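Local coordinates for major pepsin inhibitor 3 (PDB 1F32), which inhibits the aspartic protease pepsin and is secreted by the parasitic nematode Ascaris suum, at residues 43-46 against 47-51. Residues are numbered along the deposited sequence; the frame is centred on the assembly and turned at random.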
loop_
_atom_site.group_PDB
_atom_site.type_symbol
_atom_site.label_atom_id
_atom_site.label_comp_id
_atom_site.label_asym_id
_atom_site.label_seq_id
_atom_site.Cartn_x
_atom_site.Cartn_y
_atom_site.Cartn_z
ATOM N N ALA A 43 -6.995 -9.755 -15.583
ATOM C CA ALA A 43 -8.170 -10.484 -16.046
ATOM C C ALA A 43 -8.592 -11.490 -14.992
ATOM O O ALA A 43 -9.781 -11.653 -14.696
ATOM C CB ALA A 43 -7.851 -11.203 -17.344
ATOM N N ARG A 44 -7.596 -12.169 -14.438
ATOM C CA ARG A 44 -7.795 -13.168 -13.404
ATOM C C ARG A 44 -8.437 -12.531 -12.169
ATOM O O ARG A 44 -9.352 -13.103 -11.574
ATOM C CB ARG A 44 -6.432 -13.792 -13.063
ATOM C CG ARG A 44 -6.469 -15.029 -12.199
ATOM C CD ARG A 44 -5.194 -15.872 -12.388
ATOM N NE ARG A 44 -3.983 -15.204 -11.898
ATOM C CZ ARG A 44 -2.949 -14.853 -12.659
ATOM N NH1 ARG A 44 -2.954 -15.095 -13.968
ATOM N NH2 ARG A 44 -1.894 -14.260 -12.110
ATOM N N VAL A 45 -7.961 -11.345 -11.788
ATOM C CA VAL A 45 -8.495 -10.639 -10.620
ATOM C C VAL A 45 -9.956 -10.261 -10.835
ATOM O O VAL A 45 -10.793 -10.422 -9.934
ATOM C CB VAL A 45 -7.687 -9.347 -10.323
ATOM C CG1 VAL A 45 -8.343 -8.562 -9.189
ATOM C CG2 VAL A 45 -6.276 -9.711 -9.919
ATOM N N GLU A 46 -10.267 -9.757 -12.026
ATOM C CA GLU A 46 -11.640 -9.351 -12.329
ATOM C C GLU A 46 -12.551 -10.576 -12.330
ATOM O O GLU A 46 -13.656 -10.533 -11.810
ATOM C CB GLU A 46 -11.709 -8.658 -13.692
ATOM C CG GLU A 46 -12.820 -7.584 -13.836
ATOM C CD GLU A 46 -14.001 -7.989 -14.739
ATOM O OE1 GLU A 46 -14.950 -8.650 -14.249
ATOM O OE2 GLU A 46 -13.986 -7.638 -15.948
ATOM N N ASP A 47 -12.072 -11.671 -12.911
ATOM C CA ASP A 47 -12.860 -12.892 -12.964
ATOM C C ASP A 47 -13.088 -13.421 -11.557
ATOM O O ASP A 47 -14.225 -13.729 -11.171
ATOM C CB ASP A 47 -12.147 -13.964 -13.791
ATOM C CG ASP A 47 -12.954 -15.247 -13.885
ATOM O OD1 ASP A 47 -13.960 -15.261 -14.617
ATOM O OD2 ASP A 47 -12.601 -16.231 -13.213
ATOM N N CYS A 48 -12.007 -13.524 -10.787
ATOM C CA CYS A 48 -12.091 -14.021 -9.424
ATOM C C CYS A 48 -13.037 -13.198 -8.568
ATOM O O CYS A 48 -13.920 -13.734 -7.906
ATOM C CB CYS A 48 -10.712 -14.022 -8.755
ATOM S SG CYS A 48 -9.607 -15.299 -9.415
ATOM N N THR A 49 -12.847 -11.888 -8.599
ATOM C CA THR A 49 -13.651 -10.991 -7.789
ATOM C C THR A 49 -15.090 -10.804 -8.243
ATOM O O THR A 49 -16.016 -11.053 -7.465
ATOM C CB THR A 49 -12.996 -9.599 -7.692
ATOM O OG1 THR A 49 -11.647 -9.742 -7.234
ATOM C CG2 THR A 49 -13.767 -8.722 -6.707
ATOM N N ASN A 50 -15.279 -10.388 -9.495
ATOM C CA ASN A 50 -16.623 -10.107 -10.001
ATOM C C ASN A 50 -17.484 -11.288 -10.456
ATOM O O ASN A 50 -18.716 -11.203 -10.439
ATOM C CB ASN A 50 -16.552 -9.104 -11.156
ATOM C CG ASN A 50 -15.807 -7.832 -10.790
ATOM O OD1 ASN A 50 -15.960 -7.302 -9.690
ATOM N ND2 ASN A 50 -15.006 -7.324 -11.728
ATOM N N VAL A 51 -16.850 -12.375 -10.876
ATOM C CA VAL A 51 -17.606 -13.532 -11.354
ATOM C C VAL A 51 -17.628 -14.675 -10.349
ATOM O O VAL A 51 -18.693 -15.185 -9.998
ATOM C CB VAL A 51 -17.050 -14.027 -12.723
ATOM C CG1 VAL A 51 -17.899 -15.188 -13.261
ATOM C CG2 VAL A 51 -17.059 -12.876 -13.722
#
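The carboxylate of Glu46 and the carboxamide of Asn50, one turn apart on helix 35-52, meet with their planes turned 43° against each other. Their bond is nearly straight: Asn50 ND2 lies 2.8 Å from Glu46 OE1, with an N-H...O angle of 173°. At the Asn50 end the bond runs in the amide plane, at the NH2 edge, while at the Glu46 end the donor stands above the carboxylate plane, 38° out of it. A bend at chi2 of Glu46 turns the carboxylate so that OE1 meets that NH2 edge; ND2 also lies 3.0 Å from Glu46 CG. In the backbone of the same turn, Asn50 N donates to Glu46 O at 2.8 Å, tying the same two residues together a second time.

Val45 O is gripped twice, by Thr49 N and by Thr49 OG1 at 2.9 Å, the two donors arriving from opposite faces of the carbonyl plane. The hydroxyl reaches back along the helix because OG1 is anti to the carbonyl carbon, and this also sets it alongside Val45 CG1.

Backbone i to i+4 bonds, Asp47 N to Ala43 O through Asn50 N to Glu46 O, carry the alpha-helix toward its C-terminal end, where a wider pi-type turn spans 47-51 and the disulfide from Cys48 to Cys59 staples the helix to the short helix 57-60. Cys48 SG rests 3.1 Å from Arg44 O, the carbonyl that accepts from Cys48 N at 2.8 Å. Arg44 runs along the same face, its CG 4.2 Å from Cys48 SG, while its guanidinium donates through NE to Thr60 O and through NH2 to Lys61 O.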